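Local coordinates for peptidase M16 domain protein (Alicyclobacillus acidocaldarius subsp. acidocaldarius DSM 446, PDB 4XEA) that is a putative M16-like metallopeptidase, probably cleaving peptide bonds with the help of a bound metal ion, at residues L113-Q117 / N214-F220; I105-V109 / E206-I211. All blocks are in the same frame, centred on the assembly; numbering follows the deposited sequence.

In the fold
Both contacts join helix 105-116 to helix 204-216, two neighbours on the same face of the mixed six-stranded sheet. Contact 2 takes the first turn of helix 105-116, contact 1 its C-terminal end; their centres lie about 13 Å apart, and Leu-113 CD1 meets Ile-211 CG2 at 4.1 Å where they merge. Each is partly buried: Leu-113 of contact 1 and Val-109, Ile-207 and Ile-211 of contact 2 touch the sheet, Gln-215 the loop at Leu-14. The chemistry differs sharply: contact 2 is aliphatic packing between helix flanks, whereas contact 1 is a polar network of amides and one salt bridge, reaching past helix 204-216 into the chain that follows. The sodium site adjoins contact 1 alone.

Contact 1 (L113-Q117 / N214-F220); sequences LDFVQ and NQAKKSF. With NA (sodium ion), chain B.
In the α+β fold of this M16-family protein, two helices on one face of a mixed sheet are tied together at their C-terminal ends by polar side chains. Helix 105-116 supplies 113-116, with Gln-117 N still hydrogen-bonded to Leu-113 O (3.0 Å); 214-216 are helical, and Lys-218 to Phe-220 are extended. CA atoms of Leu-113 and Asn-214 are 7.8 Å apart, those of Gln-117 and Lys-218 9.3 Å. Gln-117 (mt) and Gln-215 (mm) pair their amides reciprocally: Gln-215 NE2 to Gln-117 OE1 2.7 Å, Gln-117 NE2 to Gln-215 OE1 2.9 Å. Gln-215 OE1 also accepts from Asn-16, and Gln-215 NE2 also donates to Asn-214 OD1 (3.0 Å). Lys-218, all-trans beyond chi1, donates NZ to Gln-117 OE1 (2.9 Å) and makes a salt bridge to Asp-114 OD1 (2.8 Å), which Asn-214 ND2 also reaches at 3.0 Å. The backbone carbonyl Phe-115 O binds sodium at 2.1 Å, with Met-67 O, Ser-118 O and two waters as the other ligands.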
loop_
_atom_site.group_PDB
_atom_site.type_symbol
_atom_site.label_atom_id
_atom_site.label_comp_id
_atom_site.label_asym_id
_atom_site.label_seq_id
_atom_site.Cartn_x
_atom_site.Cartn_y
_atom_site.Cartn_z
ATOM N N LEU A 113 -2.877 -17.487 -19.846
ATOM C CA LEU A 113 -4.002 -18.213 -20.452
ATOM C C LEU A 113 -3.851 -19.699 -20.166
ATOM O O LEU A 113 -4.788 -20.339 -19.704
ATOM C CB LEU A 113 -4.096 -17.962 -21.956
ATOM C CG LEU A 113 -4.503 -16.549 -22.373
ATOM C CD1 LEU A 113 -4.213 -16.317 -23.862
ATOM C CD2 LEU A 113 -5.984 -16.278 -22.024
ATOM N N ASP A 114 -2.668 -20.241 -20.447
ATOM C CA ASP A 114 -2.408 -21.687 -20.314
ATOM C C ASP A 114 -2.670 -22.239 -18.908
ATOM O O ASP A 114 -3.348 -23.258 -18.757
ATOM C CB ASP A 114 -0.972 -22.007 -20.744
ATOM C CG ASP A 114 -0.758 -21.842 -22.241
ATOM O OD1 ASP A 114 -1.751 -21.683 -23.010
ATOM O OD2 ASP A 114 0.406 -21.898 -22.641
ATOM N N PHE A 115 -2.178 -21.574 -17.863
ATOM C CA PHE A 115 -2.308 -22.171 -16.517
ATOM C C PHE A 115 -3.722 -22.023 -15.912
ATOM O O PHE A 115 -4.113 -22.784 -15.028
ATOM C CB PHE A 115 -1.176 -21.706 -15.567
ATOM C CG PHE A 115 -1.541 -20.583 -14.602
ATOM C CD1 PHE A 115 -2.155 -20.857 -13.391
ATOM C CD2 PHE A 115 -1.186 -19.261 -14.877
ATOM C CE1 PHE A 115 -2.454 -19.822 -12.472
ATOM C CE2 PHE A 115 -1.479 -18.234 -13.993
ATOM C CZ PHE A 115 -2.120 -18.511 -12.782
ATOM N N VAL A 116 -4.492 -21.066 -16.399
ATOM C CA VAL A 116 -5.866 -20.898 -15.939
ATOM C C VAL A 116 -6.829 -21.807 -16.734
ATOM O O VAL A 116 -7.874 -22.200 -16.201
ATOM C CB VAL A 116 -6.257 -19.420 -16.017
ATOM C CG1 VAL A 116 -7.726 -19.189 -15.622
ATOM C CG2 VAL A 116 -5.297 -18.575 -15.089
ATOM N N GLN A 117 -6.466 -22.157 -17.979
ATOM C CA GLN A 117 -7.333 -22.974 -18.859
ATOM C C GLN A 117 -7.095 -24.483 -18.780
ATOM O O GLN A 117 -7.712 -25.245 -19.529
ATOM C CB GLN A 117 -7.263 -22.468 -20.315
ATOM C CG GLN A 117 -7.984 -21.138 -20.472
ATOM C CD GLN A 117 -7.916 -20.525 -21.842
ATOM O OE1 GLN A 117 -6.895 -20.630 -22.608
ATOM N NE2 GLN A 117 -9.004 -19.845 -22.185
ATOM N N ASN A 214 -3.359 -18.401 -29.320
ATOM C CA ASN A 214 -3.403 -19.290 -28.169
ATOM C C ASN A 214 -4.774 -19.947 -28.014
ATOM O O ASN A 214 -4.861 -21.153 -27.780
ATOM C CB ASN A 214 -3.064 -18.497 -26.883
ATOM C CG ASN A 214 -3.007 -19.372 -25.649
ATOM O OD1 ASN A 214 -4.038 -19.815 -25.136
ATOM N ND2 ASN A 214 -1.795 -19.600 -25.143
ATOM N N GLN A 215 -5.838 -19.141 -28.109
ATOM C CA GLN A 215 -7.218 -19.623 -28.000
ATOM C C GLN A 215 -7.671 -20.472 -29.189
ATOM O O GLN A 215 -8.369 -21.470 -28.997
ATOM C CB GLN A 215 -8.174 -18.438 -27.829
ATOM C CG GLN A 215 -7.881 -17.607 -26.536
ATOM C CD GLN A 215 -8.034 -18.441 -25.286
ATOM O OE1 GLN A 215 -9.124 -18.509 -24.706
ATOM N NE2 GLN A 215 -6.967 -19.110 -24.879
ATOM N N ALA A 216 -7.258 -20.082 -30.400
ATOM C CA ALA A 216 -7.590 -20.837 -31.622
ATOM C C ALA A 216 -7.014 -22.264 -31.614
ATOM O O ALA A 216 -7.619 -23.184 -32.165
ATOM C CB ALA A 216 -7.128 -20.076 -32.870
ATOM N N LYS A 217 -5.858 -22.440 -30.974
ATOM C CA LYS A 217 -5.200 -23.749 -30.859
ATOM C C LYS A 217 -5.809 -24.684 -29.819
ATOM O O LYS A 217 -5.518 -25.866 -29.803
ATOM C CB LYS A 217 -3.705 -23.553 -30.570
ATOM C CG LYS A 217 -2.894 -23.219 -31.823
ATOM C CD LYS A 217 -1.495 -22.674 -31.481
ATOM C CE LYS A 217 -0.762 -22.199 -32.731
ATOM N NZ LYS A 217 0.299 -21.183 -32.425
ATOM N N LYS A 218 -6.660 -24.157 -28.948
ATOM C CA LYS A 218 -7.324 -24.974 -27.942
ATOM C C LYS A 218 -8.740 -25.350 -28.374
ATOM O O LYS A 218 -9.315 -24.738 -29.272
ATOM C CB LYS A 218 -7.362 -24.221 -26.610
ATOM C CG LYS A 218 -5.953 -23.942 -26.050
ATOM C CD LYS A 218 -5.984 -23.150 -24.729
ATOM C CE LYS A 218 -4.552 -22.931 -24.224
ATOM N NZ LYS A 218 -4.498 -22.306 -22.897
ATOM N N SER A 219 -9.303 -26.348 -27.711
ATOM C CA SER A 219 -10.664 -26.777 -28.004
ATOM C C SER A 219 -11.564 -26.582 -26.807
ATOM O O SER A 219 -11.325 -27.113 -25.721
ATOM C CB SER A 219 -10.693 -28.234 -28.411
ATOM O OG SER A 219 -10.243 -28.371 -29.742
ATOM N N PHE A 220 -12.621 -25.825 -27.009
ATOM C CA PHE A 220 -13.533 -25.570 -25.936
ATOM C C PHE A 220 -14.871 -26.198 -26.230
ATOM O O PHE A 220 -15.295 -26.253 -27.369
ATOM C CB PHE A 220 -13.670 -24.075 -25.735
ATOM C CG PHE A 220 -12.366 -23.403 -25.419
ATOM C CD1 PHE A 220 -11.918 -23.322 -24.108
ATOM C CD2 PHE A 220 -11.576 -22.891 -26.437
ATOM C CE1 PHE A 220 -10.711 -22.712 -23.817
ATOM C CE2 PHE A 220 -10.379 -22.287 -26.156
ATOM C CZ PHE A 220 -9.942 -22.192 -24.843
HETATM NA NA NA B . -3.858 -24.616 -14.014
HETATM O O HOH W 1 -1.880 -25.509 -14.805
HETATM O O HOH W 2 -3.857 -26.465 -12.275
#

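Contact 2 (I105-V109 / E206-I211); sequences IAKHV and EIAHVI
Residues 105-109 form the first turn of helix 105-116 and 206-211 lie within helix 204-216; both are regular α-helix, with Val-109 N hydrogen-bonded to Ile-105 O at 2.9 Å and Ile-211 N to Ile-207 O at 3.0 Å. The segment axes approach to 9.8 Å and run roughly the same way, crossing at -32°. The register sets Ala-106 against Ile-207 (CA to CA 6.0 Å) and Val-109 against Ile-211 (7.4 Å). Ile-105 directs its CA-to-CB bond toward the partner, but its mm rotamer carries CD1 away, leaving CG2 to meet Ile-207 CD1 at 3.8 Å. Ala-106 allows the close approach: its small side chain leaves room for Ile-207, also mm, to bring CD1 within 3.6 Å of Ala-106 N. Ala-106 CB lies 3.9 Å from Val-210 CG2, and the extended Glu-206 brings OE2 to 3.8 Å from Ala-106 CB at the exposed edge. Each helix follows a strand of the mixed sheet of the α+β domain of this M16-family protein, 95-101 and 194-200 respectively; these two strands point the same way with 31-37 antiparallel between them, and both helices pack side by side on the same face. His-108 faces elsewhere, its ring meeting Phe-99 and its NE2 hydrogen-bonded to His-82 O. Val-109 (t) points toward the partner helix and also touches Ile-198 of strand 194-200, as does Ile-207; Val-109 CG2 lies 4.2 Å from Ile-207 CG2, and Val-109 CG1 packs on Ile-211 CG1 at 3.8 Å.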
loop_
_atom_site.group_PDB
_atom_site.type_symbol
_atom_site.label_atom_id
_atom_site.label_comp_id
_atom_site.label_asym_id
_atom_site.label_seq_id
_atom_site.Cartn_x
_atom_site.Cartn_y
_atom_site.Cartn_z
ATOM N N ILE A 105 6.229 -9.983 -22.799
ATOM C CA ILE A 105 4.817 -9.930 -22.488
ATOM C C ILE A 105 4.082 -11.024 -23.260
ATOM O O ILE A 105 3.201 -11.663 -22.698
ATOM C CB ILE A 105 4.243 -8.508 -22.769
ATOM C CG1 ILE A 105 5.016 -7.457 -21.959
ATOM C CG2 ILE A 105 2.779 -8.428 -22.417
ATOM C CD1 ILE A 105 5.109 -7.763 -20.465
ATOM N N ALA A 106 4.480 -11.291 -24.513
ATOM C CA ALA A 106 3.892 -12.393 -25.309
ATOM C C ALA A 106 3.939 -13.709 -24.542
ATOM O O ALA A 106 2.928 -14.417 -24.444
ATOM C CB ALA A 106 4.589 -12.552 -26.697
ATOM N N LYS A 107 5.093 -14.007 -23.955
ATOM C CA LYS A 107 5.269 -15.242 -23.186
ATOM C C LYS A 107 4.371 -15.276 -21.956
ATOM O O LYS A 107 3.743 -16.304 -21.681
ATOM C CB LYS A 107 6.735 -15.431 -22.778
ATOM C CG LYS A 107 7.025 -16.758 -22.070
ATOM C CD LYS A 107 8.468 -17.201 -22.273
ATOM C CE LYS A 107 8.625 -17.946 -23.607
ATOM N NZ LYS A 107 10.020 -18.262 -23.921
ATOM N N HIS A 108 4.279 -14.153 -21.244
ATOM C CA HIS A 108 3.563 -14.108 -19.991
ATOM C C HIS A 108 2.051 -14.248 -20.226
ATOM O O HIS A 108 1.376 -14.970 -19.506
ATOM C CB HIS A 108 3.850 -12.818 -19.218
ATOM C CG HIS A 108 5.287 -12.659 -18.818
ATOM N ND1 HIS A 108 5.977 -13.634 -18.131
ATOM C CD2 HIS A 108 6.159 -11.642 -19.010
ATOM C CE1 HIS A 108 7.221 -13.233 -17.933
ATOM N NE2 HIS A 108 7.359 -12.028 -18.460
ATOM N N VAL A 109 1.532 -13.556 -21.231
ATOM C CA VAL A 109 0.122 -13.701 -21.570
ATOM C C VAL A 109 -0.239 -15.142 -21.921
ATOM O O VAL A 109 -1.291 -15.639 -21.519
ATOM C CB VAL A 109 -0.302 -12.764 -22.710
ATOM C CG1 VAL A 109 -1.794 -13.048 -23.093
ATOM C CG2 VAL A 109 -0.127 -11.324 -22.260
ATOM N N GLU A 206 0.611 -6.975 -31.372
ATOM C CA GLU A 206 1.373 -8.189 -31.061
ATOM C C GLU A 206 0.612 -9.076 -30.084
ATOM O O GLU A 206 0.453 -10.280 -30.320
ATOM C CB GLU A 206 2.729 -7.828 -30.448
ATOM C CG GLU A 206 3.590 -9.037 -30.027
ATOM C CD GLU A 206 4.700 -8.670 -29.033
ATOM O OE1 GLU A 206 4.705 -7.527 -28.507
ATOM O OE2 GLU A 206 5.571 -9.535 -28.788
ATOM N N ILE A 207 0.124 -8.484 -28.996
ATOM C CA ILE A 207 -0.506 -9.262 -27.950
ATOM C C ILE A 207 -1.893 -9.780 -28.386
ATOM O O ILE A 207 -2.275 -10.906 -28.037
ATOM C CB ILE A 207 -0.594 -8.457 -26.625
ATOM C CG1 ILE A 207 0.809 -8.148 -26.074
ATOM C CG2 ILE A 207 -1.432 -9.214 -25.589
ATOM C CD1 ILE A 207 1.724 -9.364 -25.899
ATOM N N ALA A 208 -2.629 -8.979 -29.166
ATOM C CA ALA A 208 -3.948 -9.405 -29.684
ATOM C C ALA A 208 -3.840 -10.639 -30.556
ATOM O O ALA A 208 -4.695 -11.508 -30.507
ATOM C CB ALA A 208 -4.624 -8.293 -30.442
ATOM N N HIS A 209 -2.773 -10.724 -31.340
ATOM C CA HIS A 209 -2.501 -11.876 -32.187
ATOM C C HIS A 209 -2.084 -13.104 -31.349
ATOM O O HIS A 209 -2.523 -14.213 -31.604
ATOM C CB HIS A 209 -1.412 -11.472 -33.197
ATOM C CG HIS A 209 -1.016 -12.547 -34.150
ATOM N ND1 HIS A 209 -1.856 -13.015 -35.140
ATOM C CD2 HIS A 209 0.156 -13.206 -34.304
ATOM C CE1 HIS A 209 -1.224 -13.935 -35.851
ATOM N NE2 HIS A 209 -0.000 -14.066 -35.367
ATOM N N VAL A 210 -1.249 -12.904 -30.343
ATOM C CA VAL A 210 -0.867 -14.002 -29.434
ATOM C C VAL A 210 -2.099 -14.624 -28.721
ATOM O O VAL A 210 -2.207 -15.860 -28.562
ATOM C CB VAL A 210 0.119 -13.495 -28.357
ATOM C CG1 VAL A 210 0.326 -14.547 -27.260
ATOM C CG2 VAL A 210 1.433 -13.062 -28.978
ATOM N N ILE A 211 -3.031 -13.771 -28.304
ATOM C CA ILE A 211 -4.192 -14.251 -27.562
ATOM C C ILE A 211 -5.053 -15.083 -28.529
ATOM O O ILE A 211 -5.418 -16.207 -28.195
ATOM C CB ILE A 211 -5.029 -13.097 -26.919
ATOM C CG1 ILE A 211 -4.233 -12.333 -25.871
ATOM C CG2 ILE A 211 -6.305 -13.637 -26.234
ATOM C CD1 ILE A 211 -4.788 -10.948 -25.554
#